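Long-range contacts in cephalosporin acylase (Bacillus halodurans, PDB 2NLZ), which probably works as an amide-cleaving acylase of the gamma-glutamyltranspeptidase family, whose members belong to the Ntn-hydrolase clan: residues D71-W77 with H419-F425; Q272-A276 with G441-P445. The protein carries 1 engineered substitution. All coordinates share one frame; numbering follows the deposited sequence.

Interaction 1 of 2, residues D71-W77 with H419-F425; sequences DAFALVW and HTIIPGF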
loop_
_atom_site.group_PDB
_atom_site.type_symbol
_atom_site.label_atom_id
_atom_site.label_comp_id
_atom_site.label_asym_id
_atom_site.label_seq_id
_atom_site.Cartn_x
_atom_site.Cartn_y
_atom_site.Cartn_z
ATOM N N ASP D 71 -23.408 33.702 -2.873
ATOM C CA ASP D 71 -24.115 33.523 -4.145
ATOM C C ASP D 71 -24.078 32.062 -4.589
ATOM O O ASP D 71 -23.378 31.256 -3.973
ATOM C CB ASP D 71 -23.756 34.544 -5.256
ATOM C CG ASP D 71 -22.295 34.850 -5.351
ATOM O OD1 ASP D 71 -21.990 35.992 -5.743
ATOM O OD2 ASP D 71 -21.461 33.976 -5.050
ATOM N N ALA D 72 -24.860 31.727 -5.618
ATOM C CA ALA D 72 -25.067 30.336 -6.029
ATOM C C ALA D 72 -25.054 30.142 -7.543
ATOM O O ALA D 72 -25.150 31.101 -8.295
ATOM C CB ALA D 72 -26.376 29.822 -5.453
ATOM N N PHE D 73 -24.936 28.892 -7.979
ATOM C CA PHE D 73 -25.025 28.533 -9.401
ATOM C C PHE D 73 -25.714 27.178 -9.542
ATOM O O PHE D 73 -25.598 26.314 -8.655
ATOM C CB PHE D 73 -23.637 28.443 -10.037
ATOM C CG PHE D 73 -23.033 29.773 -10.411
ATOM C CD1 PHE D 73 -23.163 30.270 -11.692
ATOM C CD2 PHE D 73 -22.285 30.505 -9.487
ATOM C CE1 PHE D 73 -22.577 31.478 -12.042
ATOM C CE2 PHE D 73 -21.701 31.724 -9.825
ATOM C CZ PHE D 73 -21.846 32.208 -11.106
ATOM N N ALA D 74 -26.414 26.977 -10.660
ATOM C CA ALA D 74 -27.099 25.697 -10.891
ATOM C C ALA D 74 -27.208 25.298 -12.349
ATOM O O ALA D 74 -27.428 26.140 -13.222
ATOM C CB ALA D 74 -28.479 25.684 -10.244
ATOM N N LEU D 75 -27.014 24.005 -12.595
ATOM C CA LEU D 75 -27.406 23.389 -13.846
ATOM C C LEU D 75 -28.521 22.419 -13.512
ATOM O O LEU D 75 -28.308 21.438 -12.796
ATOM C CB LEU D 75 -26.237 22.677 -14.530
ATOM C CG LEU D 75 -25.328 23.535 -15.424
ATOM C CD1 LEU D 75 -24.189 22.732 -16.021
ATOM C CD2 LEU D 75 -26.144 24.180 -16.526
ATOM N N VAL D 76 -29.721 22.711 -14.000
ATOM C CA VAL D 76 -30.879 21.873 -13.692
ATOM C C VAL D 76 -31.461 21.244 -14.958
ATOM O O VAL D 76 -31.727 21.931 -15.946
ATOM C CB VAL D 76 -31.947 22.641 -12.836
ATOM C CG1 VAL D 76 -32.062 24.077 -13.282
ATOM C CG2 VAL D 76 -33.294 21.968 -12.909
ATOM N N TRP D 77 -31.601 19.925 -14.929
ATOM C CA TRP D 77 -32.224 19.204 -16.034
ATOM C C TRP D 77 -33.637 18.847 -15.668
ATOM O O TRP D 77 -33.871 18.088 -14.731
ATOM C CB TRP D 77 -31.478 17.918 -16.363
ATOM C CG TRP D 77 -32.054 17.163 -17.535
ATOM C CD1 TRP D 77 -33.098 16.266 -17.520
ATOM C CD2 TRP D 77 -31.596 17.215 -18.895
ATOM N NE1 TRP D 77 -33.310 15.764 -18.787
ATOM C CE2 TRP D 77 -32.401 16.330 -19.645
ATOM C CE3 TRP D 77 -30.576 17.921 -19.551
ATOM C CZ2 TRP D 77 -32.219 16.141 -21.009
ATOM C CZ3 TRP D 77 -30.404 17.737 -20.906
ATOM C CH2 TRP D 77 -31.219 16.857 -21.620
ATOM N N HIS D 419 -15.813 34.025 -11.364
ATOM C CA HIS D 419 -16.372 33.248 -10.258
ATOM C C HIS D 419 -15.817 31.832 -10.271
ATOM O O HIS D 419 -15.777 31.200 -11.317
ATOM C CB HIS D 419 -17.898 33.212 -10.366
ATOM C CG HIS D 419 -18.598 33.404 -9.060
ATOM N ND1 HIS D 419 -18.730 32.394 -8.132
ATOM C CD2 HIS D 419 -19.206 34.486 -8.527
ATOM C CE1 HIS D 419 -19.393 32.847 -7.084
ATOM N NE2 HIS D 419 -19.692 34.115 -7.296
ATOM N N THR D 420 -15.400 31.340 -9.106
ATOM C CA THR D 420 -14.736 30.030 -9.008
ATOM C C THR D 420 -15.685 28.840 -8.902
ATOM O O THR D 420 -15.361 27.733 -9.334
ATOM C CB THR D 420 -13.774 29.972 -7.811
ATOM O OG1 THR D 420 -14.480 30.311 -6.605
ATOM C CG2 THR D 420 -12.599 30.918 -8.038
ATOM N N ILE D 421 -16.833 29.087 -8.282
ATOM C CA ILE D 421 -17.922 28.148 -8.161
ATOM C C ILE D 421 -18.420 27.676 -9.525
ATOM O O ILE D 421 -18.887 28.478 -10.343
ATOM C CB ILE D 421 -19.070 28.855 -7.480
ATOM C CG1 ILE D 421 -18.887 28.885 -5.982
ATOM C CG2 ILE D 421 -20.395 28.188 -7.751
ATOM C CD1 ILE D 421 -20.099 29.548 -5.377
ATOM N N ILE D 422 -18.328 26.376 -9.776
ATOM C CA ILE D 422 -18.778 25.817 -11.050
ATOM C C ILE D 422 -19.509 24.468 -10.925
ATOM O O ILE D 422 -18.918 23.452 -10.560
ATOM C CB ILE D 422 -17.616 25.736 -12.112
ATOM C CG1 ILE D 422 -16.462 24.826 -11.651
ATOM C CG2 ILE D 422 -17.093 27.142 -12.471
ATOM C CD1 ILE D 422 -15.483 24.452 -12.762
ATOM N N PRO D 423 -20.814 24.463 -11.224
ATOM C CA PRO D 423 -21.557 23.216 -11.234
ATOM C C PRO D 423 -21.488 22.598 -12.622
ATOM O O PRO D 423 -21.613 23.299 -13.636
ATOM C CB PRO D 423 -22.983 23.666 -10.935
ATOM C CG PRO D 423 -23.074 25.073 -11.488
ATOM C CD PRO D 423 -21.656 25.622 -11.578
ATOM N N GLY D 424 -21.286 21.291 -12.676
ATOM C CA GLY D 424 -21.122 20.631 -13.961
ATOM C C GLY D 424 -22.270 19.704 -14.268
ATOM O O GLY D 424 -22.938 19.213 -13.361
ATOM N N PHE D 425 -22.494 19.468 -15.556
ATOM C CA PHE D 425 -23.446 18.451 -15.981
ATOM C C PHE D 425 -22.930 17.644 -17.158
ATOM O O PHE D 425 -22.301 18.187 -18.063
ATOM C CB PHE D 425 -24.788 19.079 -16.346
ATOM C CG PHE D 425 -25.966 18.167 -16.118
ATOM C CD1 PHE D 425 -26.694 18.246 -14.937
ATOM C CD2 PHE D 425 -26.349 17.234 -17.082
ATOM C CE1 PHE D 425 -27.782 17.411 -14.719
ATOM C CE2 PHE D 425 -27.435 16.394 -16.869
ATOM C CZ PHE D 425 -28.153 16.489 -15.685
#
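F73 and H419 form a T-shaped pair between D71-W77 and H419-F425, segments that run in nearly the same direction and bury 533 Å² between them. No backbone hydrogen bond joins them; strand 71-78 bonds instead to strands 81-87 and 370-376. The contact is therefore made by side chains that pack between the two backbones, consistent with the stacked sheets of the Ntn-hydrolase fold. With CG beside its backbone N (chi1 -80°), F73 turns a ring edge to the face of H419, the centroids 5.0 Å apart and the planes at 62°. F73 meets two further residues: its CD2 lies 3.5 Å from I421 CG2, while F73 CB rests 3.7 Å from P423 CG. Farther along, L75 lays CD1 against the G424-F425 peptide and 3.7 Å from F425 CB. The contact thins at W77: its CB meets F425 CZ at 3.7 Å, but the indole itself packs on P432 and L82. At the D71 end the polar link is weak, H419 NE2 giving D71 OD2, at the imidazole edge, a bent hydrogen bond (2.9 Å, N-H...O angle 124°); D71 OD1 has further weak bonds to Q395 and G89. All ten touching residues are buried, so the thinner W77 end is no solvent side. This is consistent with cohesion that comes mainly from apolar and aromatic packing.

Interaction 2 of 2, residues Q272-A276 with G441-P445; sequences QGLVA and GFMQP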
loop_
_atom_site.group_PDB
_atom_site.type_symbol
_atom_site.label_atom_id
_atom_site.label_comp_id
_atom_site.label_asym_id
_atom_site.label_seq_id
_atom_site.Cartn_x
_atom_site.Cartn_y
_atom_site.Cartn_z
ATOM N N GLN D 272 -16.209 30.222 -14.114
ATOM C CA GLN D 272 -14.919 29.785 -14.674
ATOM C C GLN D 272 -14.927 28.383 -15.296
ATOM O O GLN D 272 -13.865 27.845 -15.638
ATOM C CB GLN D 272 -13.790 29.902 -13.629
ATOM C CG GLN D 272 -13.809 28.839 -12.519
ATOM C CD GLN D 272 -12.502 28.745 -11.757
ATOM O OE1 GLN D 272 -12.497 28.517 -10.555
ATOM N NE2 GLN D 272 -11.389 28.896 -12.457
ATOM N N GLY D 273 -16.118 27.805 -15.458
ATOM C CA GLY D 273 -16.269 26.462 -16.021
ATOM C C GLY D 273 -15.647 26.310 -17.395
ATOM O O GLY D 273 -15.218 25.224 -17.784
ATOM N N LEU D 274 -15.609 27.421 -18.123
ATOM C CA LEU D 274 -14.904 27.556 -19.388
ATOM C C LEU D 274 -13.552 26.826 -19.399
ATOM O O LEU D 274 -13.211 26.161 -20.377
ATOM C CB LEU D 274 -14.684 29.050 -19.643
ATOM C CG LEU D 274 -14.393 29.578 -21.039
ATOM C CD1 LEU D 274 -12.969 29.275 -21.472
ATOM C CD2 LEU D 274 -15.389 28.977 -21.977
ATOM N N VAL D 275 -12.800 26.967 -18.305
ATOM C CA VAL D 275 -11.450 26.415 -18.180
ATOM C C VAL D 275 -11.454 24.907 -18.338
ATOM O O VAL D 275 -10.680 24.362 -19.118
ATOM C CB VAL D 275 -10.791 26.806 -16.841
ATOM C CG1 VAL D 275 -9.442 26.130 -16.686
ATOM C CG2 VAL D 275 -10.632 28.317 -16.756
ATOM N N ALA D 276 -12.342 24.242 -17.611
ATOM C CA ALA D 276 -12.513 22.796 -17.738
ATOM C C ALA D 276 -12.757 22.412 -19.185
ATOM O O ALA D 276 -12.073 21.552 -19.726
ATOM C CB ALA D 276 -13.668 22.318 -16.871
ATOM N N GLY D 441 -12.313 26.110 -4.834
ATOM C CA GLY D 441 -11.698 27.333 -5.348
ATOM C C GLY D 441 -11.143 27.172 -6.750
ATOM O O GLY D 441 -11.886 26.900 -7.694
ATOM N N PHE D 442 -9.830 27.336 -6.887
ATOM C CA PHE D 442 -9.158 27.199 -8.188
ATOM C C PHE D 442 -8.811 25.745 -8.549
ATOM O O PHE D 442 -8.314 25.466 -9.643
ATOM C CB PHE D 442 -7.919 28.091 -8.255
ATOM C CG PHE D 442 -8.236 29.561 -8.329
ATOM C CD1 PHE D 442 -8.185 30.360 -7.186
ATOM C CD2 PHE D 442 -8.584 30.147 -9.539
ATOM C CE1 PHE D 442 -8.469 31.728 -7.253
ATOM C CE2 PHE D 442 -8.873 31.511 -9.613
ATOM C CZ PHE D 442 -8.815 32.301 -8.466
ATOM N N MET D 443 -9.079 24.825 -7.621
ATOM C CA MET D 443 -9.030 23.390 -7.904
ATOM C C MET D 443 -10.173 22.987 -8.855
ATOM O O MET D 443 -10.057 22.016 -9.620
ATOM C CB MET D 443 -9.113 22.592 -6.589
ATOM C CG MET D 443 -9.545 21.118 -6.719
ATOM S SD MET D 443 -8.192 20.045 -7.210
ATOM C CE MET D 443 -9.052 18.522 -7.598
ATOM N N GLN D 444 -11.260 23.760 -8.818
ATOM C CA GLN D 444 -12.531 23.345 -9.413
ATOM C C GLN D 444 -12.476 22.830 -10.851
ATOM O O GLN D 444 -12.864 21.679 -11.101
ATOM C CB GLN D 444 -13.639 24.393 -9.190
ATOM C CG GLN D 444 -14.041 24.492 -7.711
ATOM C CD GLN D 444 -15.448 24.996 -7.481
ATOM O OE1 GLN D 444 -15.682 25.819 -6.598
ATOM N NE2 GLN D 444 -16.392 24.500 -8.261
ATOM N N PRO D 445 -11.952 23.641 -11.789
ATOM C CA PRO D 445 -11.890 23.131 -13.158
ATOM C C PRO D 445 -10.988 21.896 -13.296
ATOM O O PRO D 445 -11.299 20.987 -14.080
ATOM C CB PRO D 445 -11.310 24.308 -13.942
ATOM C CG PRO D 445 -11.545 25.505 -13.080
ATOM C CD PRO D 445 -11.417 25.006 -11.693
#
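This is the packing of a proline ring, P445 of helix 444-457, against the N-terminal region of helix 274-283 and the side chain of Q272 from the preceding loop. The backbones approach closely, the CA atoms of A276 and P445 being 4.6 Å apart, and 244 Å² is buried. V275 CG1, anti to the V275 backbone N (chi1 175°), lies 3.8 Å from P445 CB. Beside it, A276 N is 3.8 Å from P445 CB, and the methyl CB of A276 lies 3.9 Å from P445 O. Q272 arrives from the loop before its helix, crossing the proline side chain at about a right angle. Its chain is extended beyond CG (chi2 164°), which carries CD to 3.6 Å from P445 CG and places the amide group beside G441 and the F442 ring. Locally, V275 N is bonded to Q272 O at 3.0 Å. Burial falls off at G441 and F442, both partly exposed. Helix 294-314 packs alongside, F308 touching Q272, V275 and F442 and M304 touching V275, while Y418 and T420 adjoin from the loop that leads into strand 424-428.

In the fold
The two contacts interlock along the chain, in the order 71-77, 272-276, 419-425, 441-445, and their centres lie 11 Å apart. Interaction 1 sits about 7 Å from the centre of the chain and interaction 2 about 10 Å. Antiparallel strands connect them: 424-428 pairs with 262-266, which precedes Q272-A276, and with 431-438, which precedes G441-P445. They also touch directly, H419 O lying 3.3 Å from Q272 CG. H419, I421, P423 and F425 face strand 71-78, whereas T420 and I422, with the H419 carbonyl, adjoin Q272, G273 and Q444, joining strand and helix layers of the gamma-glutamyltranspeptidase-type fold.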